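Local coordinates for protein redox-sensing transcriptional repressor Rex (Thermus thermophilus, PDB 2DT5) that probably regulates transcription as a homodimeric, DNA-binding repressor that responds to the cellular NADH/NAD(+) redox state, at residues T29-L34 against F43-D48; S50-Y55 against R72-L77. The protein carries 1 engineered substitution. All blocks are in the same frame, centred on the assembly; numbering follows the deposited sequence.

Contact 1 of 2, residues T29-L34 against F43-D48. With SO4 (sulfate ion), chain J.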
loop_
_atom_site.group_PDB
_atom_site.type_symbol
_atom_site.label_atom_id
_atom_site.label_comp_id
_atom_site.label_asym_id
_atom_site.label_seq_id
_atom_site.Cartn_x
_atom_site.Cartn_y
_atom_site.Cartn_z
ATOM N N THR B 29 -17.497 17.801 11.466
ATOM C CA THR B 29 -16.149 17.552 11.979
ATOM C C THR B 29 -15.284 18.806 11.920
ATOM O O THR B 29 -15.727 19.851 11.444
ATOM C CB THR B 29 -15.432 16.385 11.216
ATOM O OG1 THR B 29 -14.102 16.224 11.736
ATOM C CG2 THR B 29 -15.358 16.667 9.718
ATOM N N SER B 30 -14.051 18.704 12.405
ATOM C CA SER B 30 -13.149 19.844 12.422
ATOM C C SER B 30 -11.788 19.463 11.867
ATOM O O SER B 30 -11.500 18.288 11.681
ATOM C CB SER B 30 -12.977 20.333 13.855
ATOM O OG SER B 30 -12.458 19.295 14.675
ATOM N N SER B 31 -10.952 20.467 11.616
ATOM C CA SER B 31 -9.615 20.235 11.101
ATOM C C SER B 31 -8.804 19.533 12.176
ATOM O O SER B 31 -7.884 18.765 11.883
ATOM C CB SER B 31 -8.937 21.559 10.738
ATOM O OG SER B 31 -9.484 22.111 9.548
ATOM N N GLU B 32 -9.156 19.803 13.428
ATOM C CA GLU B 32 -8.457 19.204 14.548
ATOM C C GLU B 32 -8.827 17.728 14.666
ATOM O O GLU B 32 -7.960 16.865 14.792
ATOM C CB GLU B 32 -8.799 19.960 15.829
ATOM C CG GLU B 32 -7.929 19.565 17.006
ATOM C CD GLU B 32 -8.007 20.560 18.145
ATOM O OE1 GLU B 32 -7.500 21.695 17.976
ATOM O OE2 GLU B 32 -8.582 20.206 19.201
ATOM N N GLN B 33 -10.116 17.431 14.605
ATOM C CA GLN B 33 -10.556 16.045 14.679
ATOM C C GLN B 33 -10.006 15.262 13.486
ATOM O O GLN B 33 -9.531 14.137 13.645
ATOM C CB GLN B 33 -12.074 15.972 14.682
ATOM C CG GLN B 33 -12.609 14.565 14.551
ATOM C CD GLN B 33 -14.115 14.539 14.401
ATOM O OE1 GLN B 33 -14.726 13.474 14.344
ATOM N NE2 GLN B 33 -14.725 15.719 14.333
ATOM N N LEU B 34 -10.081 15.851 12.291
ATOM C CA LEU B 34 -9.563 15.195 11.084
ATOM C C LEU B 34 -8.050 15.004 11.209
ATOM O O LEU B 34 -7.524 13.940 10.932
ATOM C CB LEU B 34 -9.868 16.045 9.845
ATOM C CG LEU B 34 -10.833 15.485 8.792
ATOM C CD1 LEU B 34 -12.027 14.832 9.440
ATOM C CD2 LEU B 34 -11.280 16.617 7.877
ATOM N N PHE B 43 -3.277 22.128 11.289
ATOM C CA PHE B 43 -2.746 23.091 10.334
ATOM C C PHE B 43 -2.608 22.485 8.933
ATOM O O PHE B 43 -2.998 23.107 7.936
ATOM C CB PHE B 43 -1.374 23.578 10.806
ATOM C CG PHE B 43 -0.659 24.442 9.806
ATOM C CD1 PHE B 43 -1.155 25.698 9.469
ATOM C CD2 PHE B 43 0.512 23.997 9.197
ATOM C CE1 PHE B 43 -0.493 26.505 8.538
ATOM C CE2 PHE B 43 1.180 24.791 8.267
ATOM C CZ PHE B 43 0.673 26.052 7.937
ATOM N N GLN B 44 -2.050 21.278 8.862
ATOM C CA GLN B 44 -1.859 20.617 7.580
ATOM C C GLN B 44 -3.210 20.359 6.955
ATOM O O GLN B 44 -3.386 20.568 5.762
ATOM C CB GLN B 44 -1.095 19.308 7.749
ATOM C CG GLN B 44 -0.579 18.702 6.443
ATOM C CD GLN B 44 0.176 19.704 5.583
ATOM O OE1 GLN B 44 -0.408 20.368 4.722
ATOM N NE2 GLN B 44 1.478 19.825 5.815
ATOM N N VAL B 45 -4.173 19.923 7.759
ATOM C CA VAL B 45 -5.508 19.669 7.231
ATOM C C VAL B 45 -6.116 20.941 6.602
ATOM O O VAL B 45 -6.639 20.891 5.480
ATOM C CB VAL B 45 -6.461 19.114 8.327
ATOM C CG1 VAL B 45 -7.862 18.932 7.756
ATOM C CG2 VAL B 45 -5.940 17.759 8.835
ATOM N N ARG B 46 -6.037 22.068 7.312
ATOM C CA ARG B 46 -6.572 23.329 6.803
ATOM C C ARG B 46 -5.838 23.769 5.543
ATOM O O ARG B 46 -6.462 24.207 4.583
ATOM C CB ARG B 46 -6.461 24.454 7.837
ATOM C CG ARG B 46 -7.334 24.282 9.041
ATOM C CD ARG B 46 -7.448 25.574 9.828
ATOM N NE ARG B 46 -7.677 25.279 11.235
ATOM C CZ ARG B 46 -6.698 25.118 12.110
ATOM N NH1 ARG B 46 -5.436 25.236 11.718
ATOM N NH2 ARG B 46 -6.979 24.820 13.372
ATOM N N LYS B 47 -4.513 23.676 5.557
ATOM C CA LYS B 47 -3.732 24.067 4.394
ATOM C C LYS B 47 -4.153 23.213 3.183
ATOM O O LYS B 47 -4.373 23.738 2.089
ATOM C CB LYS B 47 -2.236 23.902 4.687
ATOM C CG LYS B 47 -1.337 24.116 3.472
ATOM C CD LYS B 47 0.139 23.976 3.831
ATOM C CE LYS B 47 1.037 24.176 2.608
ATOM N NZ LYS B 47 2.485 24.287 2.969
ATOM N N ASP B 48 -4.298 21.907 3.384
ATOM C CA ASP B 48 -4.693 21.015 2.294
ATOM C C ASP B 48 -6.089 21.301 1.748
ATOM O O ASP B 48 -6.281 21.438 0.528
ATOM C CB ASP B 48 -4.669 19.549 2.733
ATOM C CG ASP B 48 -3.270 18.980 2.844
ATOM O OD1 ASP B 48 -2.307 19.617 2.357
ATOM O OD2 ASP B 48 -3.146 17.869 3.421
HETATM S S SO4 J . -11.479 24.540 11.504
HETATM O O1 SO4 J . -10.339 24.592 10.569
HETATM O O2 SO4 J . -12.530 25.445 11.017
HETATM O O3 SO4 J . -12.042 23.173 11.578
HETATM O O4 SO4 J . -11.016 24.949 12.841
#
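Ser31 holds OG beside its backbone N (chi1 -73°), and Arg46 places CG in the same way (chi1 -68°) before extending to NE, which brings their polar ends to one sulfate oxygen, O1. Ser31 OG donates to sulfate O1 at 2.8 Å. Arg46 NE reaches the same O1, also at 2.8 Å, through a bent bond (131°), the sulfur in plane at the guanidinium edge. Ser31 N, in the first turn of the helix capped by Ser30, adds a bond of 2.9 Å to sulfate O3. The rest is mostly van der Waals: Arg46 CG lies 3.1 Å from Ser31 OG, Val45 CG1 meets Leu34 CB at 4.1 Å, the two side chains crossing at about a right angle, and Val45 CG2 rests 3.8 Å from Ser31 O. Tyr62 OH also bonds to Ser31 OG; Gly59 N, Gly61 N and Tyr55 OH, the last also on O1, complete the grip. A leucine in place of Arg46 has no N-H to offer, and the sulfate would probably be held less firmly. The anion probably came from the crystallisation liquor, but its grip by amides, hydroxyls and an arginine of the predicted helix-turn-helix is consistent with a DNA phosphate site.

Contact 2 of 2, residues S50-Y55 against R72-L77. With SO4 (sulfate ion), chain J.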
loop_
_atom_site.group_PDB
_atom_site.type_symbol
_atom_site.label_atom_id
_atom_site.label_comp_id
_atom_site.label_asym_id
_atom_site.label_seq_id
_atom_site.Cartn_x
_atom_site.Cartn_y
_atom_site.Cartn_z
ATOM N N SER B 50 -7.862 23.973 2.103
ATOM C CA SER B 50 -7.975 25.340 1.623
ATOM C C SER B 50 -7.473 25.313 0.173
ATOM O O SER B 50 -8.178 25.743 -0.746
ATOM C CB SER B 50 -7.092 26.282 2.445
ATOM O OG SER B 50 -7.648 26.488 3.734
ATOM N N TYR B 51 -6.268 24.781 -0.022
ATOM C CA TYR B 51 -5.704 24.706 -1.363
ATOM C C TYR B 51 -6.683 24.101 -2.359
ATOM O O TYR B 51 -6.848 24.619 -3.449
ATOM C CB TYR B 51 -4.423 23.879 -1.387
ATOM C CG TYR B 51 -3.811 23.756 -2.774
ATOM C CD1 TYR B 51 -2.989 24.759 -3.279
ATOM C CD2 TYR B 51 -4.052 22.637 -3.575
ATOM C CE1 TYR B 51 -2.409 24.663 -4.542
ATOM C CE2 TYR B 51 -3.473 22.530 -4.857
ATOM C CZ TYR B 51 -2.651 23.554 -5.327
ATOM O OH TYR B 51 -2.078 23.491 -6.574
ATOM N N PHE B 52 -7.340 23.010 -1.979
ATOM C CA PHE B 52 -8.286 22.370 -2.886
ATOM C C PHE B 52 -9.711 22.913 -2.838
ATOM O O PHE B 52 -10.623 22.307 -3.386
ATOM C CB PHE B 52 -8.274 20.844 -2.685
ATOM C CG PHE B 52 -7.001 20.178 -3.140
ATOM C CD1 PHE B 52 -5.962 19.944 -2.248
ATOM C CD2 PHE B 52 -6.817 19.843 -4.480
ATOM C CE1 PHE B 52 -4.753 19.398 -2.685
ATOM C CE2 PHE B 52 -5.613 19.296 -4.920
ATOM C CZ PHE B 52 -4.581 19.078 -4.021
ATOM N N GLY B 53 -9.922 24.048 -2.183
ATOM C CA GLY B 53 -11.202 24.725 -2.129
ATOM C C GLY B 53 -12.308 24.190 -1.207
ATOM O O GLY B 53 -13.438 24.638 -1.321
ATOM N N SER B 54 -12.026 23.267 -0.287
ATOM C CA SER B 54 -13.089 22.778 0.597
ATOM C C SER B 54 -13.121 23.461 1.964
ATOM O O SER B 54 -13.941 23.115 2.823
ATOM C CB SER B 54 -12.964 21.276 0.799
ATOM O OG SER B 54 -13.379 20.575 -0.357
ATOM N N TYR B 55 -12.243 24.431 2.176
ATOM C CA TYR B 55 -12.231 25.118 3.455
ATOM C C TYR B 55 -13.244 26.270 3.473
ATOM O O TYR B 55 -13.418 26.972 2.473
ATOM C CB TYR B 55 -10.814 25.621 3.766
ATOM C CG TYR B 55 -10.639 26.023 5.209
ATOM C CD1 TYR B 55 -11.069 25.180 6.236
ATOM C CD2 TYR B 55 -10.070 27.251 5.552
ATOM C CE1 TYR B 55 -10.948 25.550 7.572
ATOM C CE2 TYR B 55 -9.938 27.633 6.885
ATOM C CZ TYR B 55 -10.386 26.775 7.891
ATOM O OH TYR B 55 -10.302 27.153 9.210
ATOM N N ARG B 72 -14.304 13.525 -3.123
ATOM C CA ARG B 72 -14.540 12.551 -4.180
ATOM C C ARG B 72 -14.467 13.225 -5.565
ATOM O O ARG B 72 -13.941 12.643 -6.525
ATOM C CB ARG B 72 -15.899 11.863 -3.969
ATOM C CG ARG B 72 -15.919 10.884 -2.751
ATOM C CD ARG B 72 -17.313 10.315 -2.515
ATOM N NE ARG B 72 -17.816 9.609 -3.688
ATOM C CZ ARG B 72 -17.401 8.406 -4.075
ATOM N NH1 ARG B 72 -16.472 7.755 -3.372
ATOM N NH2 ARG B 72 -17.894 7.869 -5.182
ATOM N N HIS B 73 -14.988 14.448 -5.682
ATOM C CA HIS B 73 -14.934 15.126 -6.977
ATOM C C HIS B 73 -13.487 15.445 -7.361
ATOM O O HIS B 73 -13.054 15.208 -8.499
ATOM C CB HIS B 73 -15.743 16.426 -6.965
ATOM C CG HIS B 73 -15.667 17.179 -8.260
ATOM N ND1 HIS B 73 -14.913 18.322 -8.416
ATOM C CD2 HIS B 73 -16.204 16.910 -9.474
ATOM C CE1 HIS B 73 -14.986 18.725 -9.673
ATOM N NE2 HIS B 73 -15.761 17.886 -10.337
ATOM N N ILE B 74 -12.747 15.987 -6.406
ATOM C CA ILE B 74 -11.349 16.321 -6.629
ATOM C C ILE B 74 -10.532 15.105 -7.039
ATOM O O ILE B 74 -9.715 15.177 -7.959
ATOM C CB ILE B 74 -10.724 16.891 -5.364
ATOM C CG1 ILE B 74 -11.331 18.256 -5.081
ATOM C CG2 ILE B 74 -9.193 16.984 -5.508
ATOM C CD1 ILE B 74 -11.095 18.730 -3.662
ATOM N N LEU B 75 -10.763 13.987 -6.353
ATOM C CA LEU B 75 -10.011 12.773 -6.619
ATOM C C LEU B 75 -10.444 12.042 -7.886
ATOM O O LEU B 75 -9.761 11.121 -8.336
ATOM C CB LEU B 75 -10.089 11.842 -5.385
ATOM C CG LEU B 75 -9.404 12.433 -4.136
ATOM C CD1 LEU B 75 -9.742 11.607 -2.885
ATOM C CD2 LEU B 75 -7.894 12.478 -4.340
ATOM N N GLY B 76 -11.568 12.469 -8.460
ATOM C CA GLY B 76 -12.082 11.848 -9.664
ATOM C C GLY B 76 -12.899 10.605 -9.376
ATOM O O GLY B 76 -13.114 9.776 -10.258
ATOM N N LEU B 77 -13.363 10.470 -8.138
ATOM C CA LEU B 77 -14.152 9.304 -7.761
ATOM C C LEU B 77 -15.628 9.408 -8.139
ATOM O O LEU B 77 -16.349 8.404 -8.169
ATOM C CB LEU B 77 -13.989 9.060 -6.265
ATOM C CG LEU B 77 -12.536 8.731 -5.880
ATOM C CD1 LEU B 77 -12.354 8.782 -4.359
ATOM C CD2 LEU B 77 -12.169 7.354 -6.416
HETATM S S SO4 J . -11.479 24.540 11.504
HETATM O O1 SO4 J . -10.339 24.592 10.569
HETATM O O2 SO4 J . -12.530 25.445 11.017
HETATM O O3 SO4 J . -12.042 23.173 11.578
HETATM O O4 SO4 J . -11.016 24.949 12.841
#
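Phe52 and Ile74 meet where two helices of the winged-helix domain end, each in a Schellman motif, and their largely apolar contact shows how such ends can pack against one another. Ile74 CD1 does most of the touching, 3.7 Å from Phe52 CB and 3.6 Å from Phe52 O. Its CG2 branch approaches Phe52 CD2 at 3.9 Å, coming obliquely to the ring. With CG1 beside the backbone N (chi1 -69°) and CD1 carried on in extended fashion (chi2 163°), Ile74 points this methyl toward the end of the other helix. Ser54 lies at the margin of the same methyl, its OG being hydrogen-bonded to Glu70.

Further out, the Phe52 ring is backed by its neighbour: Tyr51 CD2 sits 3.4 Å above one face, over the centre. Leu11 of helix 7-23 and Met210 of the second subunit also pack on Phe52, close to the dimer interface. Tyr55, though poorly ordered, bonds sulfate O1 through its OH at 2.9 Å, with O1 at the ring edge, near its plane. Gly53, at positive phi, closes helix 42-51 with its N bonded to Ser50 O at 2.8 Å. Gly76 does the same for helix 64-75, where a CB would be jammed against the preceding carbonyl oxygen. Past that glycine the chain folds back, and Leu77 CB comes to rest 3.9 Å above one face of the Arg72 guanidinium, displaced toward its rim.

Overall arrangement
After helix 7-23 and strand 28-29, contact 1 closes the short turn between helices 31-37 and 42-51, the core of the predicted helix-turn-helix. Helix 42-51 then carries the chain to contact 2, which closes a longer loop containing strand 62-63 and most of helix 64-75. The two contacts thus follow in series, neither nesting nor crossing, their centres about 14 Å apart, and both use helix 42-51. Strand 62-63 returns to pair antiparallel with strand 28-29, tying the second loop back to the start of the first. They meet directly where Arg46 CD packs 3.3 Å from Tyr55 OH, and both reach the same sulfate. Both contacts also border the second subunit.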